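PDB 6KPB: scarecrow-like protein 3 from Arabidopsis thaliana, which probably acts as a transcription factor in plant development and binds zinc finger proteins of the IDD family, including JKD/IDD10. Local coordinates for residues 132-137 and 386-391; 232-237 and 241-246; 156-161 and 184-189; 127-132 and 206-211. All coordinates share one frame; numbering follows the deposited sequence.

Contact 1 (132-137 and 386-391)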
# COMPACT_ATOMS: atom_id res chain seq x y z
N GLU A 132 -11.39 -1.36 4.21
CA GLU A 132 -11.64 -2.38 5.22
C GLU A 132 -13.14 -2.54 5.48
O GLU A 132 -13.62 -3.67 5.67
CB GLU A 132 -10.90 -2.04 6.51
CG GLU A 132 -9.39 -2.21 6.41
CD GLU A 132 -8.64 -1.64 7.60
OE1 GLU A 132 -9.24 -0.86 8.36
OE2 GLU A 132 -7.44 -1.96 7.76
N ILE A 133 -13.89 -1.44 5.49
CA ILE A 133 -15.34 -1.54 5.57
C ILE A 133 -15.89 -2.29 4.37
O ILE A 133 -16.79 -3.13 4.49
CB ILE A 133 -15.97 -0.14 5.68
CG1 ILE A 133 -15.56 0.54 6.99
CG2 ILE A 133 -17.49 -0.23 5.59
CD1 ILE A 133 -16.15 1.93 7.16
N HIS A 134 -15.32 -2.03 3.18
CA HIS A 134 -15.81 -2.66 1.96
C HIS A 134 -15.61 -4.18 2.01
O HIS A 134 -16.52 -4.94 1.64
CB HIS A 134 -15.10 -2.06 0.75
CG HIS A 134 -15.54 -2.63 -0.56
ND1 HIS A 134 -16.86 -2.61 -0.97
CD2 HIS A 134 -14.85 -3.25 -1.54
CE1 HIS A 134 -16.95 -3.19 -2.16
NE2 HIS A 134 -15.75 -3.58 -2.53
N VAL A 135 -14.44 -4.64 2.45
CA VAL A 135 -14.18 -6.07 2.45
C VAL A 135 -15.03 -6.78 3.50
O VAL A 135 -15.44 -7.93 3.30
CB VAL A 135 -12.68 -6.35 2.64
CG1 VAL A 135 -12.21 -5.99 4.04
CG2 VAL A 135 -12.36 -7.81 2.33
N ARG A 136 -15.33 -6.12 4.63
CA ARG A 136 -16.22 -6.72 5.62
C ARG A 136 -17.63 -6.84 5.08
O ARG A 136 -18.33 -7.82 5.36
CB ARG A 136 -16.21 -5.90 6.91
CG ARG A 136 -14.87 -5.88 7.63
CD ARG A 136 -15.02 -5.32 9.04
NE ARG A 136 -13.77 -4.72 9.51
CZ ARG A 136 -13.54 -3.42 9.53
NH1 ARG A 136 -14.47 -2.57 9.12
NH2 ARG A 136 -12.38 -2.95 9.98
N ARG A 137 -18.09 -5.85 4.31
CA ARG A 137 -19.39 -5.95 3.67
C ARG A 137 -19.43 -7.12 2.70
O ARG A 137 -20.43 -7.85 2.62
CB ARG A 137 -19.73 -4.64 2.95
CG ARG A 137 -21.21 -4.43 2.66
CD ARG A 137 -21.63 -5.04 1.32
NE ARG A 137 -21.23 -4.22 0.18
CZ ARG A 137 -21.34 -4.60 -1.09
NH1 ARG A 137 -21.83 -5.80 -1.38
NH2 ARG A 137 -20.96 -3.79 -2.06
N SER A 386 -13.41 -11.97 -10.56
CA SER A 386 -14.14 -11.07 -9.67
C SER A 386 -13.18 -10.34 -8.74
O SER A 386 -12.39 -10.97 -8.03
CB SER A 386 -15.17 -11.85 -8.87
OG SER A 386 -15.84 -11.01 -7.94
N GLN A 387 -13.24 -9.01 -8.76
CA GLN A 387 -12.44 -8.22 -7.82
C GLN A 387 -12.93 -8.40 -6.39
O GLN A 387 -12.12 -8.31 -5.45
CB GLN A 387 -12.46 -6.75 -8.22
CG GLN A 387 -11.63 -6.42 -9.45
CD GLN A 387 -10.14 -6.63 -9.22
OE1 GLN A 387 -9.54 -7.55 -9.76
NE2 GLN A 387 -9.54 -5.76 -8.41
N ASP A 388 -14.23 -8.64 -6.20
CA ASP A 388 -14.75 -8.91 -4.86
C ASP A 388 -14.10 -10.16 -4.27
O ASP A 388 -13.71 -10.17 -3.10
CB ASP A 388 -16.27 -9.08 -4.90
CG ASP A 388 -16.99 -7.79 -5.22
OD1 ASP A 388 -16.39 -6.71 -5.03
OD2 ASP A 388 -18.16 -7.86 -5.65
N ARG A 389 -13.98 -11.22 -5.07
CA ARG A 389 -13.39 -12.46 -4.60
C ARG A 389 -11.93 -12.27 -4.20
O ARG A 389 -11.49 -12.76 -3.16
CB ARG A 389 -13.52 -13.53 -5.68
CG ARG A 389 -12.73 -14.80 -5.42
CD ARG A 389 -13.02 -15.82 -6.51
NE ARG A 389 -12.16 -17.00 -6.41
CZ ARG A 389 -12.25 -18.05 -7.22
NH1 ARG A 389 -11.42 -19.08 -7.06
NH2 ARG A 389 -13.16 -18.08 -8.18
N ILE A 390 -11.17 -11.53 -5.01
CA ILE A 390 -9.76 -11.32 -4.72
C ILE A 390 -9.59 -10.50 -3.44
O ILE A 390 -8.71 -10.79 -2.62
CB ILE A 390 -9.05 -10.66 -5.91
CG1 ILE A 390 -9.16 -11.55 -7.16
CG2 ILE A 390 -7.59 -10.38 -5.59
CD1 ILE A 390 -8.39 -11.03 -8.35
N LYS A 391 -10.42 -9.47 -3.26
CA LYS A 391 -10.35 -8.66 -2.04
C LYS A 391 -10.55 -9.52 -0.80
O LYS A 391 -9.79 -9.43 0.17
CB LYS A 391 -11.38 -7.54 -2.09
CG LYS A 391 -11.01 -6.36 -2.96
CD LYS A 391 -11.57 -5.07 -2.37
CE LYS A 391 -11.82 -4.03 -3.45
NZ LYS A 391 -12.92 -4.45 -4.36
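H134 and V135 meet K391 in a mixed polar and apolar crossing of two helices, 129-142 and 387-406, which are far apart in the sequence. Helix 129-142 also packs on helix 206-223, so the crossing joins helix 387-406 to the helices beside the central sheet. The axes of the short helical segments pass 10.1 Å apart at a crossing angle of -104°, and within the two segments the contact is confined to H134, V135, D388 and K391. The H134 ring swings out because its CG stands anti to the backbone N (chi1 -179°), and it crosses the K391 chain at about a right angle. K391 CE lies in the plane of the ring at its edge, 3.7 Å from H134 CD2. The ammonium atom lies near the same plane, with K391 NZ 3.5 Å from H134 NE2. D388 OD1 stands obliquely to the ring, 4.1 Å from H134 NE2, and its carboxylate plane is turned 64° from the imidazole. V135 CG2 rests against the K391 carbonyl, 3.7 Å from K391 O; its apolar packing is on M395 and L396. E131 also touches the K391 side chain. Chemically, the nearby ammonium would tend to disfavour a protonated imidazole, and the more distant carboxylate to favour one.

Contact 2 (232-237 and 241-246)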
# COMPACT_ATOMS: atom_id res chain seq x y z
N VAL A 232 -17.45 3.20 21.97
CA VAL A 232 -16.23 3.04 22.76
C VAL A 232 -15.09 2.80 21.79
O VAL A 232 -14.99 1.72 21.19
CB VAL A 232 -16.34 1.89 23.78
CG1 VAL A 232 -15.00 1.68 24.47
CG2 VAL A 232 -17.43 2.18 24.80
N VAL A 233 -14.24 3.81 21.62
CA VAL A 233 -13.09 3.72 20.72
C VAL A 233 -11.94 3.10 21.51
O VAL A 233 -11.35 3.75 22.37
CB VAL A 233 -12.70 5.09 20.16
CG1 VAL A 233 -11.44 4.98 19.32
CG2 VAL A 233 -13.84 5.67 19.33
N SER A 234 -11.62 1.84 21.20
CA SER A 234 -10.55 1.14 21.89
C SER A 234 -10.25 -0.16 21.17
O SER A 234 -11.13 -0.78 20.57
CB SER A 234 -10.92 0.84 23.35
OG SER A 234 -10.06 -0.14 23.91
N ARG A 235 -8.98 -0.57 21.22
CA ARG A 235 -8.63 -1.95 20.92
C ARG A 235 -9.10 -2.84 22.07
O ARG A 235 -9.25 -2.40 23.21
CB ARG A 235 -7.13 -2.09 20.70
N LEU A 236 -9.34 -4.11 21.75
CA LEU A 236 -9.99 -4.99 22.72
C LEU A 236 -9.10 -5.29 23.92
O LEU A 236 -9.61 -5.51 25.03
CB LEU A 236 -10.43 -6.28 22.05
CG LEU A 236 -11.69 -6.92 22.63
CD1 LEU A 236 -12.87 -5.95 22.52
CD2 LEU A 236 -12.01 -8.22 21.93
N ASP A 237 -7.78 -5.30 23.73
CA ASP A 237 -6.88 -5.61 24.84
C ASP A 237 -6.84 -4.48 25.86
O ASP A 237 -6.80 -4.71 27.04
CB ASP A 237 -5.50 -5.89 24.33
CG ASP A 237 -5.24 -5.21 23.05
OD1 ASP A 237 -5.93 -4.21 22.83
OD2 ASP A 237 -4.40 -5.67 22.26
N VAL A 241 -13.46 -2.59 31.87
CA VAL A 241 -14.88 -2.72 32.20
C VAL A 241 -15.51 -1.35 32.43
O VAL A 241 -16.66 -1.10 32.02
CB VAL A 241 -15.06 -3.65 33.41
CG1 VAL A 241 -16.35 -3.30 34.17
CG2 VAL A 241 -15.10 -5.10 32.96
N GLU A 242 -14.77 -0.43 33.05
CA GLU A 242 -15.32 0.89 33.37
C GLU A 242 -15.77 1.64 32.12
O GLU A 242 -16.77 2.37 32.16
CB GLU A 242 -14.30 1.71 34.16
N GLN A 243 -15.06 1.45 31.01
CA GLN A 243 -15.43 2.08 29.74
C GLN A 243 -16.80 1.62 29.24
O GLN A 243 -17.47 2.38 28.53
CB GLN A 243 -14.37 1.79 28.68
CG GLN A 243 -12.95 2.03 29.15
CD GLN A 243 -11.98 2.17 27.99
OE1 GLN A 243 -10.99 1.45 27.91
NE2 GLN A 243 -12.26 3.12 27.10
N LEU A 244 -17.24 0.41 29.59
CA LEU A 244 -18.55 -0.06 29.15
C LEU A 244 -19.70 0.66 29.86
O LEU A 244 -20.81 0.70 29.31
CB LEU A 244 -18.68 -1.57 29.37
CG LEU A 244 -17.64 -2.39 28.61
CD1 LEU A 244 -17.74 -3.87 28.96
CD2 LEU A 244 -17.80 -2.18 27.12
N ARG A 245 -19.46 1.19 31.06
CA ARG A 245 -20.44 2.03 31.76
C ARG A 245 -21.79 1.33 31.92
O ARG A 245 -22.85 1.93 31.69
CB ARG A 245 -20.62 3.38 31.06
CG ARG A 245 -19.55 4.41 31.36
CD ARG A 245 -19.68 5.64 30.45
NE ARG A 245 -18.69 6.66 30.81
CZ ARG A 245 -17.41 6.61 30.46
NH1 ARG A 245 -16.95 5.59 29.74
NH2 ARG A 245 -16.58 7.58 30.83
N VAL A 246 -21.77 0.07 32.32
CA VAL A 246 -23.02 -0.64 32.56
C VAL A 246 -23.66 -0.10 33.83
O VAL A 246 -23.00 0.07 34.85
CB VAL A 246 -22.79 -2.16 32.71
CG1 VAL A 246 -24.09 -2.91 32.46
CG2 VAL A 246 -21.71 -2.63 31.76
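V232 and Q243 bring the backbones closest, their CA atoms 7.1 Å apart, where strand 227-233 ends and the chain runs through a short loop to a weakly bonded helical segment at 241-244. The contact divides between the two branches of the valine. With CG1 of V232 placed anti to the backbone N (chi1 174°), that methyl faces the amide end of the glutamine, V232 CG1 lying 4.1 Å from Q243 NE2. The other methyl turns to the main chain, with V232 CG2 3.7 Å from Q243 O. Beyond CG the glutamine chain runs extended, which carries its amide along the strand end to S234, where S234 OG and Q243 OE1 stand 4.4 Å apart; OE1 also accepts a weak hydrogen bond from the backbone N of N240. This is the start of a crossover in a Rossmann-like sheet: the parallel strands lie in the order 227-233, 196-203, 166-171, 251-257 and 345-351, so the chain leaving the outer strand must pass two others before entering strand 251-257. L244 and V246 follow that path, L244 packing on T200 and I170 and V246 on H168. V232 itself is held in the sheet by backbone hydrogen bonds to G201 and H203, while its side chain faces the returning segment. R245 leaves the helical turn with a positive phi of 54°. Its guanidinium is placed so that R245 NH1 makes a weak hydrogen bond of 3.5 Å to Q243 O, the oxygen lying in plane at the guanidinium edge.

Contact 3 (156-161 and 184-189)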
# COMPACT_ATOMS: atom_id res chain seq x y z
N ALA A 156 -31.15 -15.79 20.71
CA ALA A 156 -30.74 -16.08 22.08
C ALA A 156 -30.88 -14.86 22.98
O ALA A 156 -31.26 -14.98 24.15
CB ALA A 156 -29.30 -16.59 22.09
N ILE A 157 -30.58 -13.67 22.44
CA ILE A 157 -30.73 -12.45 23.22
C ILE A 157 -32.20 -12.16 23.49
O ILE A 157 -32.60 -11.87 24.62
CB ILE A 157 -30.05 -11.27 22.50
CG1 ILE A 157 -28.52 -11.39 22.60
CG2 ILE A 157 -30.53 -9.94 23.07
CD1 ILE A 157 -27.78 -10.45 21.69
N LEU A 158 -33.03 -12.23 22.44
CA LEU A 158 -34.46 -11.97 22.61
C LEU A 158 -35.08 -12.89 23.65
O LEU A 158 -35.85 -12.45 24.51
CB LEU A 158 -35.18 -12.12 21.27
CG LEU A 158 -35.30 -10.89 20.39
CD1 LEU A 158 -35.56 -11.30 18.96
CD2 LEU A 158 -36.41 -9.99 20.89
N GLU A 159 -34.75 -14.18 23.58
CA GLU A 159 -35.29 -15.14 24.54
C GLU A 159 -34.73 -14.90 25.94
O GLU A 159 -35.43 -15.16 26.94
CB GLU A 159 -34.99 -16.56 24.06
CG GLU A 159 -34.54 -17.55 25.12
CD GLU A 159 -34.22 -18.90 24.52
OE1 GLU A 159 -33.58 -19.73 25.21
OE2 GLU A 159 -34.61 -19.14 23.36
N ALA A 160 -33.51 -14.38 26.05
CA ALA A 160 -32.97 -14.03 27.36
C ALA A 160 -33.61 -12.75 27.89
O ALA A 160 -33.68 -12.56 29.11
CB ALA A 160 -31.46 -13.87 27.29
N MET A 161 -34.08 -11.87 27.01
CA MET A 161 -34.65 -10.59 27.39
C MET A 161 -36.17 -10.61 27.44
O MET A 161 -36.80 -9.55 27.35
CB MET A 161 -34.17 -9.49 26.44
CG MET A 161 -32.67 -9.28 26.46
SD MET A 161 -32.03 -9.16 28.14
CE MET A 161 -30.34 -8.65 27.83
N LEU A 184 -33.50 -4.65 16.47
CA LEU A 184 -34.35 -3.49 16.75
C LEU A 184 -35.79 -3.76 16.32
O LEU A 184 -36.73 -3.56 17.09
CB LEU A 184 -33.80 -2.25 16.04
CG LEU A 184 -32.84 -1.36 16.83
CD1 LEU A 184 -32.17 -0.36 15.91
CD2 LEU A 184 -33.59 -0.65 17.94
N GLN A 185 -35.98 -4.22 15.08
CA GLN A 185 -37.32 -4.52 14.59
C GLN A 185 -37.97 -5.64 15.40
O GLN A 185 -39.17 -5.59 15.70
CB GLN A 185 -37.27 -4.90 13.11
CG GLN A 185 -38.58 -5.44 12.56
CD GLN A 185 -39.69 -4.40 12.56
OE1 GLN A 185 -39.78 -3.56 11.67
NE2 GLN A 185 -40.55 -4.46 13.57
N ALA A 186 -37.19 -6.66 15.77
CA ALA A 186 -37.74 -7.78 16.52
C ALA A 186 -38.18 -7.36 17.92
O ALA A 186 -39.24 -7.78 18.39
CB ALA A 186 -36.71 -8.91 16.59
N PHE A 187 -37.37 -6.53 18.59
CA PHE A 187 -37.78 -5.98 19.87
C PHE A 187 -39.06 -5.18 19.74
O PHE A 187 -39.93 -5.23 20.62
CB PHE A 187 -36.66 -5.11 20.45
CG PHE A 187 -35.75 -5.82 21.41
CD1 PHE A 187 -36.26 -6.74 22.32
CD2 PHE A 187 -34.39 -5.58 21.41
CE1 PHE A 187 -35.43 -7.40 23.20
CE2 PHE A 187 -33.55 -6.24 22.29
CZ PHE A 187 -34.07 -7.15 23.19
N ASN A 188 -39.20 -4.42 18.65
CA ASN A 188 -40.40 -3.61 18.46
C ASN A 188 -41.62 -4.47 18.19
O ASN A 188 -42.74 -4.08 18.55
CB ASN A 188 -40.18 -2.62 17.32
CG ASN A 188 -41.05 -1.39 17.44
OD1 ASN A 188 -42.12 -1.42 18.05
ND2 ASN A 188 -40.59 -0.29 16.86
N SER A 189 -41.44 -5.64 17.58
CA SER A 189 -42.56 -6.50 17.23
C SER A 189 -42.96 -7.46 18.34
O SER A 189 -44.02 -8.09 18.23
CB SER A 189 -42.23 -7.31 15.97
OG SER A 189 -41.87 -6.45 14.89
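Q185 O, in the residue before A186, which meets L158 across the contact, is gripped twice from the last residue of its helix. S189 OG donates to Q185 O at 2.9 Å, and S189 N reaches the same oxygen from the opposite face of the carbonyl plane. The hydroxyl lies 36° out of that plane, away from a lone-pair direction. This polar pairing stays within helix 178-189; across the contact the side chains that meet are apolar. L158 forks over the other helix: its CD1 touches A186 CB at 3.6 Å, while its CD2 lies obliquely to the phenyl ring, 3.6 Å from F187 CD1. L158 and F187 point in opposite directions and slide past each other, each reaching toward the other's helix. The far end of the ring meets M161, whose CB approaches at the ring edge, 4.0 Å from F187 CZ. A bend in the methionine chain (chi2 -47°) then leads it away from the phenyl group, and the side chain packs on A251 and A253 of strand 251-257. Helices 145-160 and 178-189, which flank strand 166-171 in sequence and both lie in the predicted VHIID region, are thus joined beside the sheet. M161 O is bonded by R190. The contact itself rests on apolar, dispersion-type packing, with F187 and M161 buried and L158 and A186 partly exposed.

Contact 4 (127-132 and 206-211)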
# COMPACT_ATOMS: atom_id res chain seq x y z
N ASN A 127 -4.04 4.84 6.95
CA ASN A 127 -5.40 4.46 7.30
C ASN A 127 -6.13 4.05 6.03
O ASN A 127 -6.17 4.81 5.06
CB ASN A 127 -6.13 5.61 7.99
N ASN A 128 -6.67 2.84 6.03
CA ASN A 128 -7.39 2.26 4.89
C ASN A 128 -8.78 1.84 5.31
O ASN A 128 -9.23 0.72 5.04
CB ASN A 128 -6.61 1.09 4.30
CG ASN A 128 -7.09 0.71 2.91
OD1 ASN A 128 -7.66 1.53 2.20
ND2 ASN A 128 -6.85 -0.54 2.52
N VAL A 129 -9.49 2.74 5.98
CA VAL A 129 -10.76 2.40 6.62
C VAL A 129 -11.81 2.05 5.58
O VAL A 129 -12.53 1.05 5.71
CB VAL A 129 -11.23 3.55 7.53
CG1 VAL A 129 -12.42 3.10 8.36
CG2 VAL A 129 -10.08 4.02 8.42
N SER A 130 -11.92 2.85 4.52
CA SER A 130 -12.97 2.64 3.53
C SER A 130 -12.85 1.27 2.87
O SER A 130 -13.86 0.58 2.67
CB SER A 130 -12.94 3.75 2.48
OG SER A 130 -12.11 3.39 1.39
N GLU A 131 -11.63 0.86 2.53
CA GLU A 131 -11.44 -0.46 1.94
C GLU A 131 -11.75 -1.56 2.94
O GLU A 131 -12.32 -2.60 2.58
CB GLU A 131 -10.01 -0.60 1.41
CG GLU A 131 -9.85 -0.17 -0.04
CD GLU A 131 -10.56 -1.11 -1.00
OE1 GLU A 131 -10.12 -2.28 -1.12
OE2 GLU A 131 -11.55 -0.68 -1.62
N GLU A 132 -11.39 -1.36 4.21
CA GLU A 132 -11.64 -2.38 5.22
C GLU A 132 -13.14 -2.54 5.48
O GLU A 132 -13.62 -3.67 5.67
CB GLU A 132 -10.90 -2.04 6.51
CG GLU A 132 -9.39 -2.21 6.41
CD GLU A 132 -8.64 -1.64 7.60
OE1 GLU A 132 -9.24 -0.86 8.36
OE2 GLU A 132 -7.44 -1.96 7.76
N LYS A 206 -13.07 5.20 14.54
CA LYS A 206 -14.23 6.07 14.75
C LYS A 206 -15.22 5.98 13.60
O LYS A 206 -16.43 5.90 13.83
CB LYS A 206 -13.78 7.52 14.95
CG LYS A 206 -13.91 8.03 16.37
CD LYS A 206 -14.46 9.44 16.41
CE LYS A 206 -15.97 9.45 16.59
NZ LYS A 206 -16.35 9.33 18.03
N GLU A 207 -14.72 5.99 12.36
CA GLU A 207 -15.61 5.99 11.20
C GLU A 207 -16.55 4.79 11.19
O GLU A 207 -17.69 4.90 10.75
CB GLU A 207 -14.78 6.02 9.91
CG GLU A 207 -13.80 7.18 9.81
CD GLU A 207 -12.45 6.87 10.44
OE1 GLU A 207 -11.45 7.47 10.00
OE2 GLU A 207 -12.39 6.04 11.37
N VAL A 208 -16.08 3.64 11.68
CA VAL A 208 -16.95 2.47 11.77
C VAL A 208 -18.05 2.70 12.80
O VAL A 208 -19.21 2.33 12.58
CB VAL A 208 -16.11 1.22 12.11
CG1 VAL A 208 -17.00 -0.01 12.18
CG2 VAL A 208 -15.02 1.03 11.07
N LEU A 209 -17.71 3.32 13.93
CA LEU A 209 -18.72 3.59 14.95
C LEU A 209 -19.66 4.71 14.54
O LEU A 209 -20.84 4.70 14.93
CB LEU A 209 -18.03 3.93 16.28
CG LEU A 209 -17.21 2.79 16.89
CD1 LEU A 209 -16.22 3.33 17.90
CD2 LEU A 209 -18.12 1.76 17.54
N GLU A 210 -19.18 5.68 13.76
CA GLU A 210 -20.05 6.75 13.29
C GLU A 210 -21.12 6.22 12.35
O GLU A 210 -22.29 6.62 12.44
CB GLU A 210 -19.22 7.84 12.60
CG GLU A 210 -18.19 8.51 13.49
CD GLU A 210 -17.40 9.58 12.75
OE1 GLU A 210 -16.81 10.45 13.41
OE2 GLU A 210 -17.38 9.54 11.50
N GLN A 211 -20.75 5.32 11.44
CA GLN A 211 -21.73 4.77 10.50
C GLN A 211 -22.75 3.90 11.22
O GLN A 211 -23.95 3.98 10.94
CB GLN A 211 -21.02 3.98 9.40
CG GLN A 211 -20.13 4.82 8.50
CD GLN A 211 -19.58 4.04 7.33
OE1 GLN A 211 -18.66 4.48 6.65
NE2 GLN A 211 -20.14 2.86 7.09
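E207 begins its contact with V129 at its first side-chain carbon: E207 CB lies 4.1 Å from V129 CG1. CG then leaves anti to the carbonyl carbon, and a bend at chi2 of 88° turns the chain so that the carboxylate comes back beside the valine instead of running straight outward. At the tip, E207 OE1 lies 4.0 Å from V129 CG2. One glutamate therefore touches both methyls of the valine, the first with its aliphatic root and the second with an acidic oxygen, and the two side chains cross at about a right angle. The first of these methyls also meets V208: V129 CG1 lies 4.3 Å from V208 CG2, a loose apolar contact. V208 continues the packing along the facing helix by touching I133 and R136. E207 and V129 are both partly exposed, whereas V208 is buried. V129 stands in the first turn of helix 129-142, just after N128 at the N-cap position, whose backbone O receives E132 N. Near by, E132 OE1 is bound by Q205, immediately before helix 206-223, which adds a polar tie between the starts of the two helices. Helix 206-223 links parallel strands 196-203 and 227-233, making it the helix of a beta-alpha-beta crossover as in Rossmann-like folds; helix 129-142 covers the beginning of this helix, an arrangement in keeping with the Rossmann-related GRAS domain.

Overall arrangement
Helix 129-142 connects contacts 1 and 4, whose centres lie about 14 Å apart: it meets helix 387-406 in the one and helix 206-223 in the other, and their segments share E132. Contact 4 in turn touches contact 2 where L209 and K206 pack on V233, so helix, strand and loop follow one another. Contact 3 touches none of the others, its nearest atoms about 10 to 18 Å away, and contacts 1 and 2 likewise do not touch. Along the chain contacts 2 and 3 both fall inside the span closed by contact 1, contact 3 also inside that of contact 4, whereas contacts 1 and 4 interleave. Together they show one GRAS domain assembled from a Rossmann-like sheet, its flanking helices and distant helical segments.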